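PDB 3PT5: NANS (YJHS), A 9-O-acetyl N-acetylneuraminic acid esterase from Escherichia coli O157:H7 EDL933, which removes the 9-O-acetyl group from 9-O-acetyl-N-acetylneuraminic acid as an SGNH-family esterase, and is probably needed for growth on this sialic acid. Local coordinates for residues Thr143-Glu146 and Arg147-Ala150; Ala154-Gly158 and Thr159-Leu163; Thr197-Tyr200 and Ala201-Pro204; His203-His206 and Phe207-Val211. One frame throughout, in Å; residues are numbered along the deposited sequence.

Contact 1: residues Thr143-Glu146 and Arg147-Ala150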
loop_
_atom_site.group_PDB
_atom_site.type_symbol
_atom_site.label_atom_id
_atom_site.label_comp_id
_atom_site.label_asym_id
_atom_site.label_seq_id
_atom_site.Cartn_x
_atom_site.Cartn_y
_atom_site.Cartn_z
ATOM N N THR A 143 2.668 -1.108 -20.122
ATOM C CA THR A 143 1.917 -0.097 -20.865
ATOM C C THR A 143 0.855 0.500 -19.955
ATOM O O THR A 143 0.586 -0.033 -18.871
ATOM C CB THR A 143 1.256 -0.695 -22.143
ATOM O OG1 THR A 143 0.450 -1.833 -21.793
ATOM C CG2 THR A 143 2.328 -1.148 -23.117
ATOM N N TYR A 144 0.269 1.616 -20.387
ATOM C CA TYR A 144 -0.838 2.222 -19.665
ATOM C C TYR A 144 -2.066 2.249 -20.565
ATOM O O TYR A 144 -1.970 2.692 -21.699
ATOM C CB TYR A 144 -0.497 3.640 -19.190
ATOM C CG TYR A 144 -1.613 4.224 -18.343
ATOM C CD1 TYR A 144 -1.798 3.800 -17.022
ATOM C CD2 TYR A 144 -2.484 5.175 -18.858
ATOM C CE1 TYR A 144 -2.837 4.302 -16.246
ATOM C CE2 TYR A 144 -3.526 5.692 -18.082
ATOM C CZ TYR A 144 -3.691 5.248 -16.780
ATOM O OH TYR A 144 -4.710 5.756 -16.006
ATOM N N SER A 145 -3.203 1.782 -20.041
ATOM C CA SER A 145 -4.498 1.776 -20.743
ATOM C C SER A 145 -5.419 2.786 -20.070
ATOM O O SER A 145 -5.561 2.770 -18.851
ATOM C CB SER A 145 -5.112 0.369 -20.678
ATOM O OG SER A 145 -6.542 0.389 -20.647
ATOM N N GLU A 146 -6.030 3.674 -20.855
ATOM C CA GLU A 146 -6.920 4.704 -20.301
ATOM C C GLU A 146 -8.095 4.115 -19.545
ATOM O O GLU A 146 -8.510 4.638 -18.501
ATOM C CB GLU A 146 -7.429 5.621 -21.413
ATOM C CG GLU A 146 -6.329 6.403 -22.118
ATOM C CD GLU A 146 -5.524 7.280 -21.178
ATOM O OE1 GLU A 146 -6.139 7.988 -20.336
ATOM O OE2 GLU A 146 -4.269 7.259 -21.282
ATOM N N ARG A 147 -8.633 3.030 -20.087
ATOM C CA ARG A 147 -9.826 2.439 -19.573
ATOM C C ARG A 147 -9.529 1.516 -18.392
ATOM O O ARG A 147 -10.424 1.252 -17.582
ATOM C CB ARG A 147 -10.540 1.672 -20.686
ATOM C CG ARG A 147 -11.986 1.345 -20.372
ATOM C CD ARG A 147 -12.736 0.723 -21.556
ATOM N NE ARG A 147 -13.034 1.684 -22.614
ATOM C CZ ARG A 147 -14.033 2.571 -22.582
ATOM N NH1 ARG A 147 -14.833 2.657 -21.524
ATOM N NH2 ARG A 147 -14.224 3.392 -23.610
ATOM N N HIS A 148 -8.295 1.013 -18.297
ATOM C CA HIS A 148 -7.993 -0.042 -17.316
ATOM C C HIS A 148 -6.713 0.128 -16.468
ATOM O O HIS A 148 -6.433 -0.718 -15.617
ATOM C CB HIS A 148 -7.947 -1.421 -17.993
ATOM C CG HIS A 148 -9.225 -1.808 -18.660
ATOM N ND1 HIS A 148 -10.315 -2.274 -17.959
ATOM C CD2 HIS A 148 -9.588 -1.805 -19.964
ATOM C CE1 HIS A 148 -11.298 -2.538 -18.801
ATOM N NE2 HIS A 148 -10.884 -2.256 -20.025
ATOM N N GLY A 149 -5.945 1.183 -16.713
ATOM C CA GLY A 149 -4.774 1.489 -15.877
ATOM C C GLY A 149 -3.538 0.743 -16.293
ATOM O O GLY A 149 -3.495 0.187 -17.399
ATOM N N ALA A 150 -2.523 0.729 -15.422
ATOM C CA ALA A 150 -1.232 0.087 -15.746
ATOM C C ALA A 150 -1.384 -1.407 -16.044
ATOM O O ALA A 150 -2.179 -2.083 -15.399
ATOM C CB ALA A 150 -0.233 0.303 -14.613
#
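Ser-145 and Gly-149 pair through both backbone polar groups. Ser-145 N donates to Gly-149 O at 3.1 Å, and Gly-149 N returns a shorter bond of 2.7 Å to Ser-145 O. His-148 N also points into this pair and makes a longer bond, 3.3 Å, to Ser-145 O. Both donors reach that oxygen from the same face of its carbonyl plane, with His-148 N standing well above the plane. The serine hydroxyl adds a side-chain bond. Ser-145 OG lies 3.0 Å from His-148 N and accepts from it at a bent angle of 130°. One backbone N-H is therefore shared between the carbonyl and the hydroxyl of the same serine. Ser-145 OG also sits near the plane of the His-148 ring, at its edge.

The packing part belongs to Tyr-144, whose ring lies against the backbone of Gly-149 and Ala-150. Its CG is anti to the backbone N (chi1 -175°), which lays the ring obliquely along the opposite strand. Tyr-144 CE1 comes within 3.4 Å of Gly-149 CA, and Tyr-144 CD1 within 3.5 Å of Ala-150 N. That amide donates to Asp-166, and the tyrosine hydroxyl bonds Ser-169, so both bonds tie the hairpin to helix 162-176. Gly-149 has a positive phi of 85°, a value that glycine adopts easily.

Tyr-144 and Ala-150 form the neighbouring non-hydrogen-bonded pair, on the other face from Ser-145. The whole is a short antiparallel beta hairpin, with His-148 and Gly-149 both opposite Ser-145 as a classic beta bulge.

Contact 2: residues Ala154-Gly158 and Thr159-Leu163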
loop_
_atom_site.group_PDB
_atom_site.type_symbol
_atom_site.label_atom_id
_atom_site.label_comp_id
_atom_site.label_asym_id
_atom_site.label_seq_id
_atom_site.Cartn_x
_atom_site.Cartn_y
_atom_site.Cartn_z
ATOM N N ALA A 154 3.677 -3.754 -15.752
ATOM C CA ALA A 154 4.306 -2.464 -15.483
ATOM C C ALA A 154 5.046 -2.567 -14.136
ATOM O O ALA A 154 4.416 -2.690 -13.088
ATOM C CB ALA A 154 3.254 -1.352 -15.460
ATOM N N CYS A 155 6.377 -2.529 -14.181
ATOM C CA CYS A 155 7.206 -2.771 -12.991
ATOM C C CYS A 155 8.249 -1.706 -12.809
ATOM O O CYS A 155 9.108 -1.825 -11.969
ATOM C CB CYS A 155 7.935 -4.110 -13.122
ATOM S SG CYS A 155 6.873 -5.540 -13.213
ATOM N N ARG A 156 8.190 -0.657 -13.620
ATOM C CA ARG A 156 9.176 0.407 -13.547
ATOM C C ARG A 156 8.562 1.701 -13.020
ATOM O O ARG A 156 7.664 2.257 -13.638
ATOM C CB ARG A 156 9.843 0.623 -14.921
ATOM C CG ARG A 156 10.953 1.673 -14.906
ATOM C CD ARG A 156 12.190 1.119 -14.247
ATOM N NE ARG A 156 12.815 0.088 -15.069
ATOM C CZ ARG A 156 14.064 0.150 -15.513
ATOM N NH1 ARG A 156 14.857 1.156 -15.152
ATOM N NH2 ARG A 156 14.536 -0.842 -16.271
ATOM N N TRP A 157 9.046 2.178 -11.873
ATOM C CA TRP A 157 8.682 3.501 -11.389
ATOM C C TRP A 157 9.599 4.524 -12.052
ATOM O O TRP A 157 10.692 4.187 -12.512
ATOM C CB TRP A 157 8.819 3.586 -9.858
ATOM C CG TRP A 157 7.751 2.825 -9.122
ATOM C CD1 TRP A 157 7.893 1.617 -8.477
ATOM C CD2 TRP A 157 6.385 3.203 -8.956
ATOM N NE1 TRP A 157 6.701 1.223 -7.937
ATOM C CE2 TRP A 157 5.750 2.173 -8.223
ATOM C CE3 TRP A 157 5.636 4.317 -9.343
ATOM C CZ2 TRP A 157 4.380 2.225 -7.870
ATOM C CZ3 TRP A 157 4.279 4.365 -9.001
ATOM C CH2 TRP A 157 3.669 3.320 -8.266
ATOM N N GLY A 158 9.139 5.772 -12.113
ATOM C CA GLY A 158 9.922 6.872 -12.683
ATOM C C GLY A 158 8.965 7.825 -13.369
ATOM O O GLY A 158 7.874 7.439 -13.749
ATOM N N THR A 159 9.350 9.079 -13.531
ATOM C CA THR A 159 8.422 10.019 -14.138
ATOM C C THR A 159 8.029 9.511 -15.534
ATOM O O THR A 159 8.882 9.036 -16.290
ATOM C CB THR A 159 9.011 11.434 -14.169
ATOM O OG1 THR A 159 9.590 11.722 -12.879
ATOM C CG2 THR A 159 7.898 12.442 -14.463
ATOM N N ASP A 160 6.725 9.562 -15.797
ATOM C CA ASP A 160 6.051 9.126 -17.042
ATOM C C ASP A 160 6.001 7.639 -17.442
ATOM O O ASP A 160 5.498 7.295 -18.524
ATOM C CB ASP A 160 6.424 10.025 -18.226
ATOM C CG ASP A 160 5.979 11.475 -18.006
ATOM O OD1 ASP A 160 4.857 11.714 -17.468
ATOM O OD2 ASP A 160 6.762 12.370 -18.364
ATOM N N THR A 161 6.456 6.754 -16.560
ATOM C CA THR A 161 6.187 5.325 -16.744
ATOM C C THR A 161 4.698 5.010 -16.531
ATOM O O THR A 161 3.982 5.809 -15.892
ATOM C CB THR A 161 6.984 4.475 -15.740
ATOM O OG1 THR A 161 6.456 4.700 -14.429
ATOM C CG2 THR A 161 8.441 4.837 -15.755
ATOM N N PRO A 162 4.220 3.855 -17.040
ATOM C CA PRO A 162 2.859 3.419 -16.751
ATOM C C PRO A 162 2.483 3.431 -15.279
ATOM O O PRO A 162 1.365 3.823 -14.956
ATOM C CB PRO A 162 2.818 2.001 -17.306
ATOM C CG PRO A 162 3.690 2.134 -18.532
ATOM C CD PRO A 162 4.782 3.102 -18.188
ATOM N N LEU A 163 3.384 3.006 -14.399
ATOM C CA LEU A 163 3.088 3.041 -12.966
ATOM C C LEU A 163 2.900 4.458 -12.459
ATOM O O LEU A 163 2.006 4.706 -11.652
ATOM C CB LEU A 163 4.150 2.311 -12.146
ATOM C CG LEU A 163 4.169 0.780 -12.217
ATOM C CD1 LEU A 163 5.283 0.263 -11.332
ATOM C CD2 LEU A 163 2.820 0.163 -11.796
HETATM O O HOH W 1 5.698 1.124 -15.276
#
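Arg-156 O is approached by two groups: the hydroxyl of Thr-161 and a water. Thr-161 OG1 lies 2.8 Å from it, but also 3.2 Å from Gly-158 O, and its single proton could serve either. The water donates to Arg-156 O at 2.8 Å and accepts from Leu-163 N at 3.1 Å. It thus links the incoming loop to the first turn of helix 162-176. Thr-161 OG1 sits between its own backbone N and carbonyl carbon (chi1 69°). From there it also bonds the backbone N of Tyr-164, which makes Thr-161 the N-cap of the helix.

Thr-161 N donates to Gly-158 O in a nearly straight bond of 167°, closing a type II beta turn from Gly-158 to Thr-161. Gly-158 takes a positive phi of 146° at the start of this turn.

Leu-163 makes the main apolar contact. Its CB stands 3.8 Å from the centroid of the Trp-157 six-membered ring, over the face, as a CH-pi contact. Leu-163 CD1 covers the same indole, 3.7 Å from Trp-157 CE2 and offset toward the rim. The leucine also reaches Ala-154, whose CB touches Pro-162 CB at 3.9 Å. Trp-157 NE1 bonds Ser-134, and its ring meets Trp-188 edge-to-face.

The chemistry implies a helix start fixed in two ways. The threonine hydroxyl and the water engage backbone polar groups at the turn, while Leu-163 seats the first helical turn against the indole.

Contact 3: residues Thr197-Tyr200 and Ala201-Pro204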
loop_
_atom_site.group_PDB
_atom_site.type_symbol
_atom_site.label_atom_id
_atom_site.label_comp_id
_atom_site.label_asym_id
_atom_site.label_seq_id
_atom_site.Cartn_x
_atom_site.Cartn_y
_atom_site.Cartn_z
ATOM N N THR A 197 20.398 -3.481 -6.844
ATOM C CA THR A 197 20.986 -3.203 -8.165
ATOM C C THR A 197 22.302 -2.441 -8.018
ATOM O O THR A 197 22.559 -1.793 -6.993
ATOM C CB THR A 197 20.031 -2.450 -9.154
ATOM O OG1 THR A 197 19.963 -1.068 -8.795
ATOM C CG2 THR A 197 18.627 -3.033 -9.162
ATOM N N SER A 198 23.135 -2.526 -9.047
ATOM C CA SER A 198 24.421 -1.820 -9.021
ATOM C C SER A 198 24.168 -0.310 -9.124
ATOM O O SER A 198 25.020 0.502 -8.739
ATOM C CB SER A 198 25.344 -2.309 -10.147
ATOM O OG SER A 198 24.822 -1.949 -11.408
ATOM N N ASP A 199 22.989 0.053 -9.609
ATOM C CA ASP A 199 22.594 1.463 -9.741
ATOM C C ASP A 199 21.738 2.011 -8.574
ATOM O O ASP A 199 20.995 2.981 -8.745
ATOM C CB ASP A 199 21.888 1.656 -11.079
ATOM C CG ASP A 199 21.817 3.109 -11.493
ATOM O OD1 ASP A 199 22.787 3.866 -11.239
ATOM O OD2 ASP A 199 20.769 3.491 -12.053
ATOM N N TYR A 200 21.850 1.412 -7.391
ATOM C CA TYR A 200 21.024 1.817 -6.240
ATOM C C TYR A 200 21.150 3.294 -5.899
ATOM O O TYR A 200 20.215 3.892 -5.369
ATOM C CB TYR A 200 21.414 0.999 -4.999
ATOM C CG TYR A 200 22.746 1.413 -4.411
ATOM C CD1 TYR A 200 22.811 2.341 -3.377
ATOM C CD2 TYR A 200 23.942 0.902 -4.930
ATOM C CE1 TYR A 200 24.026 2.742 -2.850
ATOM C CE2 TYR A 200 25.155 1.297 -4.413
ATOM C CZ TYR A 200 25.189 2.213 -3.370
ATOM O OH TYR A 200 26.405 2.599 -2.869
ATOM N N ALA A 201 22.316 3.879 -6.192
ATOM C CA ALA A 201 22.595 5.241 -5.775
ATOM C C ALA A 201 21.840 6.276 -6.604
ATOM O O ALA A 201 21.705 7.435 -6.182
ATOM C CB ALA A 201 24.090 5.499 -5.783
ATOM N N SER A 202 21.311 5.866 -7.761
ATOM C CA SER A 202 20.451 6.752 -8.539
ATOM C C SER A 202 19.019 6.865 -7.970
ATOM O O SER A 202 18.277 7.746 -8.356
ATOM C CB SER A 202 20.386 6.304 -9.996
ATOM O OG SER A 202 19.848 5.006 -10.083
ATOM N N HIS A 203 18.635 5.974 -7.064
ATOM C CA HIS A 203 17.246 5.962 -6.580
ATOM C C HIS A 203 16.844 7.303 -5.946
ATOM O O HIS A 203 15.783 7.838 -6.286
ATOM C CB HIS A 203 17.012 4.784 -5.615
ATOM C CG HIS A 203 15.649 4.759 -4.998
ATOM N ND1 HIS A 203 15.226 5.696 -4.077
ATOM C CD2 HIS A 203 14.627 3.874 -5.133
ATOM C CE1 HIS A 203 13.990 5.407 -3.696
ATOM N NE2 HIS A 203 13.599 4.319 -4.340
ATOM N N PRO A 204 17.690 7.880 -5.072
ATOM C CA PRO A 204 17.188 9.155 -4.475
ATOM C C PRO A 204 16.753 10.227 -5.478
ATOM O O PRO A 204 15.674 10.829 -5.318
ATOM C CB PRO A 204 18.362 9.610 -3.599
ATOM C CG PRO A 204 18.991 8.307 -3.146
ATOM C CD PRO A 204 18.916 7.411 -4.380
HETATM O O HOH W 2 24.865 2.900 -7.619
#
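Tyr-200 lays one face of its ring over the backbone and methyl of the next residue. Ala-201 CB is 4.1 Å from the ring centroid and 14° off the normal, a CH-pi contact offset toward the rim. The phenol folds back this way because CG stands between the backbone N and the carbonyl carbon (chi1 73°). Ala-249, Ala-252 and Ile-253 of helix 247-253 also touch Tyr-200.

Residues Thr-197 to Tyr-200 form a type I beta turn, which leads into helix 203-218. Asp-199 O accepts from Ser-202 N at 3.1 Å. His-203 N follows with a 3.1 Å bond to Tyr-200 O. These successive bonds, each three residues back, wind the chain toward the helix.

Ser-202 OG has two acceptors within reach of its one proton, Asp-199 O and Asp-199 OD2, both at 2.7 Å. Asp-199 CG, anti to the backbone N (chi1 -163°), is turned so that the carboxylate meets this hydroxyl. A water accepts from Ala-201 N at 3.1 Å and donates to Ser-198 O, bridging the turn to the chain beyond it.

Contact 4: residues His203-His206 and Phe207-Val211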
loop_
_atom_site.group_PDB
_atom_site.type_symbol
_atom_site.label_atom_id
_atom_site.label_comp_id
_atom_site.label_asym_id
_atom_site.label_seq_id
_atom_site.Cartn_x
_atom_site.Cartn_y
_atom_site.Cartn_z
ATOM N N HIS A 203 18.635 5.974 -7.064
ATOM C CA HIS A 203 17.246 5.962 -6.580
ATOM C C HIS A 203 16.844 7.303 -5.946
ATOM O O HIS A 203 15.783 7.838 -6.286
ATOM C CB HIS A 203 17.012 4.784 -5.615
ATOM C CG HIS A 203 15.649 4.759 -4.998
ATOM N ND1 HIS A 203 15.226 5.696 -4.077
ATOM C CD2 HIS A 203 14.627 3.874 -5.133
ATOM C CE1 HIS A 203 13.990 5.407 -3.696
ATOM N NE2 HIS A 203 13.599 4.319 -4.340
ATOM N N PRO A 204 17.690 7.880 -5.072
ATOM C CA PRO A 204 17.188 9.155 -4.475
ATOM C C PRO A 204 16.753 10.227 -5.478
ATOM O O PRO A 204 15.674 10.829 -5.318
ATOM C CB PRO A 204 18.362 9.610 -3.599
ATOM C CG PRO A 204 18.991 8.307 -3.146
ATOM C CD PRO A 204 18.916 7.411 -4.380
ATOM N N GLN A 205 17.548 10.450 -6.522
ATOM C CA GLN A 205 17.134 11.426 -7.518
ATOM C C GLN A 205 15.927 10.987 -8.336
ATOM O O GLN A 205 15.076 11.809 -8.643
ATOM C CB GLN A 205 18.291 11.901 -8.395
ATOM C CG GLN A 205 19.229 12.909 -7.681
ATOM C CD GLN A 205 18.504 13.892 -6.724
ATOM O OE1 GLN A 205 17.715 14.758 -7.145
ATOM N NE2 GLN A 205 18.795 13.765 -5.428
ATOM N N HIS A 206 15.829 9.694 -8.666
ATOM C CA HIS A 206 14.652 9.192 -9.387
ATOM C C HIS A 206 13.388 9.395 -8.580
ATOM O O HIS A 206 12.371 9.859 -9.110
ATOM C CB HIS A 206 14.771 7.704 -9.756
ATOM C CG HIS A 206 15.708 7.432 -10.891
ATOM N ND1 HIS A 206 16.542 6.334 -10.923
ATOM C CD2 HIS A 206 15.955 8.124 -12.027
ATOM C CE1 HIS A 206 17.259 6.359 -12.033
ATOM N NE2 HIS A 206 16.925 7.437 -12.719
ATOM N N PHE A 207 13.454 9.032 -7.298
ATOM C CA PHE A 207 12.332 9.226 -6.379
ATOM C C PHE A 207 11.967 10.711 -6.247
ATOM O O PHE A 207 10.794 11.078 -6.402
ATOM C CB PHE A 207 12.661 8.636 -5.002
ATOM C CG PHE A 207 11.614 8.931 -3.958
ATOM C CD1 PHE A 207 10.399 8.235 -3.951
ATOM C CD2 PHE A 207 11.815 9.932 -3.014
ATOM C CE1 PHE A 207 9.434 8.521 -2.995
ATOM C CE2 PHE A 207 10.815 10.242 -2.041
ATOM C CZ PHE A 207 9.648 9.532 -2.035
ATOM N N ASN A 208 12.968 11.554 -5.992
ATOM C CA ASN A 208 12.701 12.987 -5.829
ATOM C C ASN A 208 12.064 13.565 -7.066
ATOM O O ASN A 208 11.128 14.337 -6.965
ATOM C CB ASN A 208 13.963 13.762 -5.498
ATOM C CG ASN A 208 14.420 13.559 -4.071
ATOM O OD1 ASN A 208 14.049 12.586 -3.399
ATOM N ND2 ASN A 208 15.212 14.497 -3.582
ATOM N N HIS A 209 12.550 13.174 -8.244
ATOM C CA HIS A 209 11.985 13.692 -9.480
ATOM C C HIS A 209 10.530 13.281 -9.672
ATOM O O HIS A 209 9.695 14.052 -10.164
ATOM C CB HIS A 209 12.853 13.269 -10.669
ATOM C CG HIS A 209 14.172 13.979 -10.721
ATOM N ND1 HIS A 209 15.293 13.435 -11.315
ATOM C CD2 HIS A 209 14.546 15.199 -10.261
ATOM C CE1 HIS A 209 16.303 14.284 -11.210
ATOM N NE2 HIS A 209 15.876 15.364 -10.580
ATOM N N MET A 210 10.207 12.061 -9.253
ATOM C CA MET A 210 8.833 11.577 -9.357
ATOM C C MET A 210 7.888 12.285 -8.395
ATOM O O MET A 210 6.736 12.584 -8.723
ATOM C CB MET A 210 8.782 10.067 -9.147
ATOM C CG MET A 210 7.537 9.490 -9.711
ATOM S SD MET A 210 7.303 7.715 -9.453
ATOM C CE MET A 210 6.918 7.672 -7.706
ATOM N N VAL A 211 8.365 12.529 -7.184
ATOM C CA VAL A 211 7.573 13.297 -6.225
ATOM C C VAL A 211 7.333 14.722 -6.746
ATOM O O VAL A 211 6.224 15.210 -6.678
ATOM C CB VAL A 211 8.235 13.356 -4.859
ATOM C CG1 VAL A 211 7.442 14.242 -3.948
ATOM C CG2 VAL A 211 8.354 11.960 -4.255
#
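His-203 and Phe-207 sit one turn apart on the buried side of alpha helix 203-218. His-203 CE1 meets Phe-207 CB at 3.7 Å, obliquely to the imidazole. The backbone bond beneath them, Phe-207 N to His-203 O, is 2.8 Å. Phe-207 CG is anti to the backbone N (chi1 174°), which sends its ring inward to Tyr-257, Trp-188 and Cys-235. Val-211 CG2 covers one face of that ring, 3.5 Å above its plane.

Asn-208 N bonds Pro-204 O at 2.9 Å, and its side-chain OD1 takes hydrogen bonds from Asn-256 and Asn-260. A buried amide oxygen is thereby satisfied by two donors from the neighbouring loop.

The packing is looser on the exposed side. Gln-205 and His-209 meet only distantly there, with Gln-205 OE1 3.9 Å from His-209 NE2. The Gln-205 amide and the imidazole are turned 81° against each other. Their backbones hold more closely, through a 2.9 Å bond from His-209 N to Gln-205 O. That same oxygen lies over one face of the His-209 ring, 2.9 Å above its plane and offset toward the rim.

Overall arrangement
Contacts 1, 2 and 3 follow one another along the chain, and contact 4 begins where contact 3 ends. Contact 1 is the hairpin 144-150, and contact 2 leads from it into helix 162-176. Their centres are about 12 Å apart, and Pro-162 packs on Thr-143, Tyr-144 and Ala-150. Strand 182-189, between the parallel strands 20-28 and 233-236 of the mixed sheet, comes next. Contacts 3 and 4 then share His-203 and Pro-204 at the start of helix 203-218. Contact 4 touches contact 2 where Met-210 SD meets Trp-157. Contacts 1 and 3 lie farthest apart, with centres about 28 Å from each other. Contact 2 thus lies between the hairpin and helix 203-218, touching both, within the SGNH-hydrolase fold.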